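Local coordinates for iron-binding protein (Staphylococcus epidermidis, PDB 4M7O) that probably binds an iron complex outside the cytoplasmic membrane as the solute-binding component of an iron-uptake system, at residues L36-I41 with V140-H145; A176-F181 with M185-D190; D215-T220 with S226-M231. All blocks are in the same frame, centred on the assembly; numbering follows the deposited sequence.

Interaction 1. Residues L36-I41 with V140-H145; sequences LYRLGI and VDETKH
Arg38 and Glu142 supply nearly all of this small surface contact, reaching across between segments 36-41 and 140-145, whose nearest CA atoms, those of Arg38 and Val140, are 10.3 Å apart. The bridge is made by one nitrogen and one oxygen: Arg38 NH2 donates to Glu142 OE2 at 2.5 Å, a short salt bridge with an N-H...O angle of 165°. The oxygen lies at the edge of the guanidinium, close to its plane. The carboxylate is turned by 88° against that plane, and its OE2 is met from above the carboxylate plane; with one N-O bond and nearly perpendicular planes, the bridge is single-point and not the coplanar bidentate kind. Arg38 curls through bends at chi2 and chi3 to present NH2, while Glu142 sends CG anti to its backbone N (chi1 -166°) and kinks at the next bond to turn OE2 towards the guanidinium. A water ties a third residue in. It accepts from Arg38 NH1 at 3.0 Å and donates to Glu142 OE2 at 2.8 Å and to Thr143 OG1 at 2.9 Å. OE2 is therefore gripped twice, by NH2 and by the water, which probably favours the ionised carboxylate. The hydroxyl of Thr143 also bonds Leu139 O one turn back. Just beyond Arg38, Gly40 has positive phi and takes part in a Schellman motif, in which Ile41 N bonds Leu36 O at 3.2 Å and Gly40 N bonds Tyr37 O at 3.0 Å. Leu39 packs on Gln135, Ala136 and Leu139 of helix 133-152, while Leu36 and Ile41 face strand 25-27 of the five-stranded parallel sheet. Val140 and Thr143 touch Phe123 of helix 116-129, so the long helix 133-152 packs against both helix 116-129 and the end of helix 30-38.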
loop_
_atom_site.group_PDB
_atom_site.type_symbol
_atom_site.label_atom_id
_atom_site.label_comp_id
_atom_site.label_asym_id
_atom_site.label_seq_id
_atom_site.Cartn_x
_atom_site.Cartn_y
_atom_site.Cartn_z
ATOM N N LEU A 36 13.219 6.160 3.941
ATOM C CA LEU A 36 14.350 6.722 4.684
ATOM C C LEU A 36 15.654 6.033 4.317
ATOM O O LEU A 36 16.681 6.691 4.130
ATOM C CB LEU A 36 14.111 6.611 6.196
ATOM C CG LEU A 36 13.104 7.614 6.754
ATOM C CD1 LEU A 36 12.754 7.290 8.222
ATOM C CD2 LEU A 36 13.697 9.025 6.626
ATOM N N TYR A 37 15.618 4.706 4.218
ATOM C CA TYR A 37 16.808 3.945 3.851
ATOM C C TYR A 37 17.220 4.295 2.426
ATOM O O TYR A 37 18.407 4.452 2.154
ATOM C CB TYR A 37 16.565 2.435 3.987
ATOM C CG TYR A 37 17.068 1.836 5.282
ATOM C CD1 TYR A 37 16.303 1.874 6.433
ATOM C CD2 TYR A 37 18.307 1.216 5.345
ATOM C CE1 TYR A 37 16.745 1.310 7.595
ATOM C CE2 TYR A 37 18.765 0.664 6.519
ATOM C CZ TYR A 37 17.979 0.714 7.640
ATOM O OH TYR A 37 18.424 0.172 8.818
ATOM N N ARG A 38 16.248 4.439 1.522
ATOM C CA ARG A 38 16.583 4.734 0.115
ATOM C C ARG A 38 17.103 6.171 -0.046
ATOM O O ARG A 38 17.736 6.507 -1.042
ATOM C CB ARG A 38 15.393 4.463 -0.819
ATOM C CG ARG A 38 15.052 2.974 -1.003
ATOM C CD ARG A 38 16.187 2.191 -1.691
ATOM N NE ARG A 38 16.527 2.760 -2.989
ATOM C CZ ARG A 38 15.823 2.571 -4.108
ATOM N NH1 ARG A 38 14.729 1.823 -4.100
ATOM N NH2 ARG A 38 16.213 3.131 -5.245
ATOM N N LEU A 39 16.852 7.008 0.952
ATOM C CA LEU A 39 17.367 8.376 0.947
ATOM C C LEU A 39 18.782 8.444 1.517
ATOM O O LEU A 39 19.420 9.505 1.482
ATOM C CB LEU A 39 16.441 9.322 1.729
ATOM C CG LEU A 39 15.054 9.536 1.108
ATOM C CD1 LEU A 39 14.270 10.608 1.857
ATOM C CD2 LEU A 39 15.174 9.892 -0.362
ATOM N N GLY A 40 19.274 7.313 2.027
ATOM C CA GLY A 40 20.645 7.230 2.511
ATOM C C GLY A 40 20.767 7.537 3.995
ATOM O O GLY A 40 21.870 7.674 4.521
ATOM N N ILE A 41 19.637 7.635 4.686
ATOM C CA ILE A 41 19.685 7.993 6.101
ATOM C C ILE A 41 19.167 6.898 7.034
ATOM O O ILE A 41 18.700 7.187 8.133
ATOM C CB ILE A 41 18.999 9.366 6.389
ATOM C CG1 ILE A 41 17.543 9.376 5.923
ATOM C CG2 ILE A 41 19.763 10.504 5.717
ATOM C CD1 ILE A 41 16.850 10.716 6.153
ATOM N N VAL A 140 12.685 9.003 -6.907
ATOM C CA VAL A 140 11.467 9.110 -7.701
ATOM C C VAL A 140 11.760 8.635 -9.112
ATOM O O VAL A 140 11.003 7.843 -9.677
ATOM C CB VAL A 140 10.911 10.550 -7.739
ATOM C CG1 VAL A 140 9.888 10.705 -8.867
ATOM C CG2 VAL A 140 10.272 10.910 -6.403
ATOM N N ASP A 141 12.873 9.107 -9.669
ATOM C CA ASP A 141 13.250 8.765 -11.039
ATOM C C ASP A 141 13.481 7.269 -11.240
ATOM O O ASP A 141 13.062 6.706 -12.247
ATOM C CB ASP A 141 14.486 9.553 -11.467
ATOM C CG ASP A 141 14.203 11.034 -11.628
ATOM O OD1 ASP A 141 13.029 11.390 -11.876
ATOM O OD2 ASP A 141 15.155 11.838 -11.513
ATOM N N GLU A 142 14.137 6.625 -10.281
ATOM C CA GLU A 142 14.430 5.205 -10.409
ATOM C C GLU A 142 13.157 4.389 -10.258
ATOM O O GLU A 142 12.965 3.366 -10.927
ATOM C CB GLU A 142 15.470 4.768 -9.378
ATOM C CG GLU A 142 16.065 3.406 -9.671
ATOM C CD GLU A 142 15.963 2.456 -8.499
ATOM O OE1 GLU A 142 16.604 1.383 -8.543
ATOM O OE2 GLU A 142 15.235 2.778 -7.537
ATOM N N THR A 143 12.275 4.853 -9.382
ATOM C CA THR A 143 11.020 4.164 -9.163
ATOM C C THR A 143 10.112 4.292 -10.394
ATOM O O THR A 143 9.459 3.326 -10.787
ATOM C CB THR A 143 10.320 4.693 -7.916
ATOM O OG1 THR A 143 11.202 4.567 -6.789
ATOM C CG2 THR A 143 9.059 3.906 -7.659
ATOM N N LYS A 144 10.088 5.473 -11.011
ATOM C CA LYS A 144 9.355 5.660 -12.256
ATOM C C LYS A 144 9.869 4.688 -13.309
ATOM O O LYS A 144 9.086 4.073 -14.029
ATOM C CB LYS A 144 9.511 7.094 -12.766
ATOM C CG LYS A 144 8.509 8.077 -12.196
ATOM C CD LYS A 144 8.865 9.521 -12.556
ATOM C CE LYS A 144 7.820 10.505 -12.017
ATOM N NZ LYS A 144 8.203 11.930 -12.237
ATOM N N HIS A 145 11.190 4.550 -13.395
ATOM C CA HIS A 145 11.796 3.663 -14.379
ATOM C C HIS A 145 11.287 2.233 -14.217
ATOM O O HIS A 145 10.911 1.584 -15.183
ATOM C CB HIS A 145 13.319 3.687 -14.269
ATOM C CG HIS A 145 13.998 2.718 -15.186
ATOM N ND1 HIS A 145 14.080 2.913 -16.551
ATOM C CD2 HIS A 145 14.616 1.540 -14.938
ATOM C CE1 HIS A 145 14.725 1.899 -17.100
ATOM N NE2 HIS A 145 15.061 1.052 -16.145
HETATM O O HOH W 1 12.762 2.172 -6.325
#

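Interaction 2. Residues A176-F181 with M185-D190; sequences AGKDTF and MLEKLD
Phe181 and Met185, a selenomethionine, meet first through the backbone: Met185 N donates to Phe181 O at 3.1 Å with an N-H...O angle of 161°, an ordinary helical bond of the first turn. The apolar contact lies beside it. Met185 CG sits at the edge of the Phe181 ring, in its plane and 3.9 Å from CD1, and a bend at chi3 (-113°) folds the methyl back so that CE comes within 3.3 Å of Phe181 CD1. The selenium stands obliquely, 5.3 Å from the ring centroid, in a Met-aromatic contact. Beyond Phe181, Met185 rests on Leu268 and Leu271 of helix 264-275.

The charged contact is looser. Lys178 NZ and Glu187 OE2 form a long salt bridge of 3.8 Å at the surface, the two chains crossing at about a right angle; Glu187 OE2 has a second partner in Asn183 ND2.

Within the loop, Thr180 OG1 donates to Gly177 O at 2.6 Å and accepts from Asn183 N, holding the turn before the helix in place. Thr180 is thus the N-cap of helix 181-188, and the other end closes in a Schellman motif with Asp190 as its positive-phi residue: a short helix capped at both ends, following strand 174-176 of the mixed sheet.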
loop_
_atom_site.group_PDB
_atom_site.type_symbol
_atom_site.label_atom_id
_atom_site.label_comp_id
_atom_site.label_asym_id
_atom_site.label_seq_id
_atom_site.Cartn_x
_atom_site.Cartn_y
_atom_site.Cartn_z
ATOM N N ALA A 176 -13.182 -1.884 -4.414
ATOM C CA ALA A 176 -12.454 -0.629 -4.498
ATOM C C ALA A 176 -12.784 0.044 -5.821
ATOM O O ALA A 176 -12.544 -0.516 -6.887
ATOM C CB ALA A 176 -10.964 -0.875 -4.388
ATOM N N GLY A 177 -13.342 1.247 -5.754
ATOM C CA GLY A 177 -13.672 1.983 -6.964
ATOM C C GLY A 177 -12.598 3.016 -7.249
ATOM O O GLY A 177 -11.419 2.792 -6.959
ATOM N N LYS A 178 -12.999 4.148 -7.817
ATOM C CA LYS A 178 -12.060 5.221 -8.118
ATOM C C LYS A 178 -11.489 5.834 -6.846
ATOM O O LYS A 178 -12.006 5.603 -5.749
ATOM C CB LYS A 178 -12.738 6.302 -8.960
ATOM C CG LYS A 178 -12.734 6.008 -10.450
ATOM C CD LYS A 178 -13.403 7.137 -11.223
ATOM C CE LYS A 178 -12.827 7.265 -12.626
ATOM N NZ LYS A 178 -12.952 6.007 -13.408
ATOM N N ASP A 179 -10.424 6.617 -7.008
ATOM C CA ASP A 179 -9.711 7.238 -5.888
ATOM C C ASP A 179 -9.117 6.206 -4.937
ATOM O O ASP A 179 -8.971 6.465 -3.745
ATOM C CB ASP A 179 -10.612 8.199 -5.101
ATOM C CG ASP A 179 -11.135 9.341 -5.949
ATOM O OD1 ASP A 179 -10.494 9.667 -6.970
ATOM O OD2 ASP A 179 -12.184 9.915 -5.585
ATOM N N THR A 180 -8.771 5.034 -5.454
ATOM C CA THR A 180 -8.092 4.036 -4.627
ATOM C C THR A 180 -6.803 3.610 -5.290
ATOM O O THR A 180 -6.647 3.733 -6.510
ATOM C CB THR A 180 -8.942 2.782 -4.400
ATOM O OG1 THR A 180 -9.214 2.168 -5.668
ATOM C CG2 THR A 180 -10.261 3.125 -3.668
ATOM N N PHE A 181 -5.890 3.085 -4.481
ATOM C CA PHE A 181 -4.606 2.636 -4.976
ATOM C C PHE A 181 -4.805 1.486 -5.945
ATOM O O PHE A 181 -4.203 1.459 -7.019
ATOM C CB PHE A 181 -3.687 2.237 -3.817
ATOM C CG PHE A 181 -2.236 2.535 -4.077
ATOM C CD1 PHE A 181 -1.640 2.151 -5.262
ATOM C CD2 PHE A 181 -1.480 3.237 -3.159
ATOM C CE1 PHE A 181 -0.306 2.425 -5.516
ATOM C CE2 PHE A 181 -0.144 3.523 -3.413
ATOM C CZ PHE A 181 0.439 3.114 -4.599
HETATM N N MSE A 185 -3.676 1.420 -10.024
HETATM C CA MSE A 185 -2.846 0.347 -10.575
HETATM C C MSE A 185 -3.510 -0.257 -11.813
HETATM O O MSE A 185 -2.874 -0.392 -12.858
HETATM C CB MSE A 185 -2.546 -0.721 -9.520
HETATM C CG MSE A 185 -1.702 -0.213 -8.361
HETATM SE SE MSE A 185 -1.183 -1.654 -7.150
HETATM C CE MSE A 185 -2.205 -1.124 -5.599
ATOM N N LEU A 186 -4.789 -0.596 -11.695
ATOM C CA LEU A 186 -5.565 -1.064 -12.838
ATOM C C LEU A 186 -5.449 -0.127 -14.034
ATOM O O LEU A 186 -5.221 -0.578 -15.158
ATOM C CB LEU A 186 -7.040 -1.219 -12.465
ATOM C CG LEU A 186 -7.361 -2.358 -11.499
ATOM C CD1 LEU A 186 -8.865 -2.397 -11.162
ATOM C CD2 LEU A 186 -6.908 -3.677 -12.105
ATOM N N GLU A 187 -5.608 1.172 -13.798
ATOM C CA GLU A 187 -5.604 2.125 -14.903
ATOM C C GLU A 187 -4.231 2.197 -15.559
ATOM O O GLU A 187 -4.131 2.320 -16.775
ATOM C CB GLU A 187 -6.088 3.504 -14.451
ATOM C CG GLU A 187 -7.555 3.532 -14.019
ATOM C CD GLU A 187 -8.063 4.945 -13.766
ATOM O OE1 GLU A 187 -7.235 5.887 -13.784
ATOM O OE2 GLU A 187 -9.286 5.111 -13.549
ATOM N N LYS A 188 -3.179 2.090 -14.757
ATOM C CA LYS A 188 -1.817 2.080 -15.291
ATOM C C LYS A 188 -1.563 0.825 -16.118
ATOM O O LYS A 188 -0.788 0.844 -17.075
ATOM C CB LYS A 188 -0.785 2.187 -14.158
ATOM C CG LYS A 188 -0.277 3.594 -13.906
ATOM C CD LYS A 188 -1.429 4.579 -13.828
ATOM C CE LYS A 188 -0.938 6.009 -13.687
ATOM N NZ LYS A 188 -2.083 6.934 -13.456
ATOM N N LEU A 189 -2.239 -0.260 -15.758
ATOM C CA LEU A 189 -2.069 -1.527 -16.455
ATOM C C LEU A 189 -3.045 -1.665 -17.611
ATOM O O LEU A 189 -3.156 -2.735 -18.209
ATOM C CB LEU A 189 -2.210 -2.692 -15.473
ATOM C CG LEU A 189 -1.063 -2.741 -14.457
ATOM C CD1 LEU A 189 -1.243 -3.890 -13.473
ATOM C CD2 LEU A 189 0.264 -2.840 -15.181
ATOM N N ASP A 190 -3.737 -0.571 -17.924
ATOM C CA ASP A 190 -4.735 -0.527 -19.005
ATOM C C ASP A 190 -5.819 -1.606 -18.856
ATOM O O ASP A 190 -6.236 -2.240 -19.832
ATOM C CB ASP A 190 -4.068 -0.589 -20.395
ATOM C CG ASP A 190 -5.046 -0.300 -21.541
ATOM O OD1 ASP A 190 -5.848 0.656 -21.441
ATOM O OD2 ASP A 190 -5.020 -1.044 -22.544
#

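Interaction 3. Residues D215-T220 with S226-M231; sequences DILIST and SDYIEM
Tyr228 OH, hydrogen-bonded to Glu166 OE1 of strand 162-168, stands 3.7 Å from Leu217 CB, which lies at the edge of the tyrosine ring, near its plane. No hydrogen bond joins strand 216-219 to the helix here; the contact is made by the ring itself. Ser219 CB sits over its centre, 3.5 Å from the centroid and only 1° off the ring normal, a CH-pi contact in which the methylene is almost equally far from all six ring carbons. The serine hydroxyl is turned anti to the backbone N (chi1 162°), which leaves CB to meet the ring; OG makes a weak bond to Glu221 N instead. Tyr228 likewise has CG anti to its own N, extending the ring from the helix across to the strand. Ile249 and Thr251 of the next strand also touch it. The short strand and helix axes run at 120° and approach to 9.9 Å, with a buried tyrosine as the spacer. Strand 216-219, helix 225-234 and the parallel neighbouring strand 249-251 make a beta-alpha-beta crossover, extended by helix 242-245, and Tyr228 anchors its first helix to the sheet.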
loop_
_atom_site.group_PDB
_atom_site.type_symbol
_atom_site.label_atom_id
_atom_site.label_comp_id
_atom_site.label_asym_id
_atom_site.label_seq_id
_atom_site.Cartn_x
_atom_site.Cartn_y
_atom_site.Cartn_z
ATOM N N ASP A 215 -14.394 -10.077 -15.670
ATOM C CA ASP A 215 -13.648 -11.134 -16.338
ATOM C C ASP A 215 -12.621 -11.729 -15.380
ATOM O O ASP A 215 -12.123 -12.827 -15.590
ATOM C CB ASP A 215 -12.952 -10.559 -17.567
ATOM C CG ASP A 215 -13.919 -9.841 -18.500
ATOM O OD1 ASP A 215 -14.920 -10.464 -18.936
ATOM O OD2 ASP A 215 -13.688 -8.643 -18.787
ATOM N N ILE A 216 -12.300 -10.996 -14.320
ATOM C CA ILE A 216 -11.291 -11.432 -13.366
ATOM C C ILE A 216 -11.735 -11.002 -11.968
ATOM O O ILE A 216 -12.201 -9.873 -11.797
ATOM C CB ILE A 216 -9.932 -10.755 -13.664
ATOM C CG1 ILE A 216 -9.547 -10.930 -15.141
ATOM C CG2 ILE A 216 -8.843 -11.279 -12.737
ATOM C CD1 ILE A 216 -8.249 -10.274 -15.530
ATOM N N LEU A 217 -11.618 -11.894 -10.982
ATOM C CA LEU A 217 -11.854 -11.531 -9.575
ATOM C C LEU A 217 -10.515 -11.541 -8.855
ATOM O O LEU A 217 -9.728 -12.491 -8.983
ATOM C CB LEU A 217 -12.789 -12.529 -8.887
ATOM C CG LEU A 217 -14.052 -12.961 -9.640
ATOM C CD1 LEU A 217 -14.884 -13.962 -8.814
ATOM C CD2 LEU A 217 -14.905 -11.745 -9.959
ATOM N N ILE A 218 -10.228 -10.480 -8.114
ATOM C CA ILE A 218 -9.009 -10.461 -7.310
ATOM C C ILE A 218 -9.348 -10.053 -5.895
ATOM O O ILE A 218 -9.803 -8.930 -5.669
ATOM C CB ILE A 218 -7.974 -9.465 -7.860
ATOM C CG1 ILE A 218 -7.673 -9.773 -9.329
ATOM C CG2 ILE A 218 -6.691 -9.472 -6.997
ATOM C CD1 ILE A 218 -6.562 -8.957 -9.907
ATOM N N SER A 219 -9.138 -10.962 -4.946
ATOM C CA SER A 219 -9.293 -10.629 -3.532
ATOM C C SER A 219 -7.999 -10.056 -2.970
ATOM O O SER A 219 -6.912 -10.585 -3.216
ATOM C CB SER A 219 -9.660 -11.864 -2.726
ATOM O OG SER A 219 -9.389 -11.614 -1.357
ATOM N N THR A 220 -8.103 -8.978 -2.203
ATOM C CA THR A 220 -6.900 -8.334 -1.687
ATOM C C THR A 220 -6.709 -8.572 -0.203
ATOM O O THR A 220 -6.007 -7.817 0.463
ATOM C CB THR A 220 -6.917 -6.826 -1.958
ATOM O OG1 THR A 220 -8.021 -6.226 -1.260
ATOM C CG2 THR A 220 -7.069 -6.582 -3.441
ATOM N N SER A 226 -6.741 -21.009 -2.898
ATOM C CA SER A 226 -7.736 -22.071 -2.752
ATOM C C SER A 226 -8.895 -21.658 -1.845
ATOM O O SER A 226 -10.032 -22.074 -2.061
ATOM C CB SER A 226 -7.083 -23.344 -2.213
ATOM O OG SER A 226 -6.496 -23.116 -0.940
ATOM N N ASP A 227 -8.604 -20.844 -0.832
ATOM C CA ASP A 227 -9.630 -20.378 0.106
ATOM C C ASP A 227 -10.607 -19.405 -0.543
ATOM O O ASP A 227 -11.820 -19.486 -0.318
ATOM C CB ASP A 227 -8.994 -19.727 1.340
ATOM C CG ASP A 227 -8.515 -20.746 2.359
ATOM O OD1 ASP A 227 -8.429 -21.947 2.018
ATOM O OD2 ASP A 227 -8.213 -20.343 3.503
ATOM N N TYR A 228 -10.080 -18.482 -1.343
ATOM C CA TYR A 228 -10.940 -17.531 -2.031
ATOM C C TYR A 228 -11.761 -18.260 -3.081
ATOM O O TYR A 228 -12.935 -17.945 -3.280
ATOM C CB TYR A 228 -10.123 -16.404 -2.657
ATOM C CG TYR A 228 -10.957 -15.339 -3.339
ATOM C CD1 TYR A 228 -12.024 -14.733 -2.685
ATOM C CD2 TYR A 228 -10.662 -14.922 -4.623
ATOM C CE1 TYR A 228 -12.777 -13.750 -3.305
ATOM C CE2 TYR A 228 -11.411 -13.944 -5.254
ATOM C CZ TYR A 228 -12.466 -13.361 -4.597
ATOM O OH TYR A 228 -13.204 -12.384 -5.233
ATOM N N ILE A 229 -11.144 -19.248 -3.730
ATOM C CA ILE A 229 -11.847 -20.077 -4.704
ATOM C C ILE A 229 -13.016 -20.808 -4.046
ATOM O O ILE A 229 -14.101 -20.883 -4.623
ATOM C CB ILE A 229 -10.901 -21.089 -5.408
ATOM C CG1 ILE A 229 -9.919 -20.367 -6.334
ATOM C CG2 ILE A 229 -11.683 -22.098 -6.227
ATOM C CD1 ILE A 229 -8.857 -21.281 -6.927
ATOM N N GLU A 230 -12.817 -21.316 -2.830
ATOM C CA GLU A 230 -13.901 -22.027 -2.147
ATOM C C GLU A 230 -15.032 -21.088 -1.722
ATOM O O GLU A 230 -16.205 -21.449 -1.814
ATOM C CB GLU A 230 -13.383 -22.857 -0.967
ATOM C CG GLU A 230 -12.468 -24.016 -1.382
ATOM C CD GLU A 230 -13.129 -25.001 -2.352
ATOM O OE1 GLU A 230 -14.242 -25.481 -2.051
ATOM O OE2 GLU A 230 -12.537 -25.298 -3.417
HETATM N N MSE A 231 -14.688 -19.884 -1.273
HETATM C CA MSE A 231 -15.706 -18.892 -0.959
HETATM C C MSE A 231 -16.558 -18.572 -2.183
HETATM O O MSE A 231 -17.781 -18.512 -2.092
HETATM C CB MSE A 231 -15.064 -17.605 -0.455
HETATM C CG MSE A 231 -14.377 -17.720 0.886
HETATM SE SE MSE A 231 -13.413 -16.054 1.244
HETATM C CE MSE A 231 -14.826 -14.828 0.666
#

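How the interactions relate
The three contacts follow one another along the chain without nesting or crossing. Interaction 1 closes the longest loop: 98 residues, including most of the five-stranded parallel sheet, lie between its segments, and it ties that N-terminal lobe to the long helix 133-152. Interactions 2 and 3 are local to the C-terminal part, joining a loop to the helix it starts and a strand to the helix that follows it. Interaction 2 lies between the others, its centre about 23 Å from that of interaction 1 and 18 Å from that of interaction 3. Interactions 1 and 3, centres about 34 Å apart, lie on opposite sides of the chain's centre, consistent with a two-lobed binding protein.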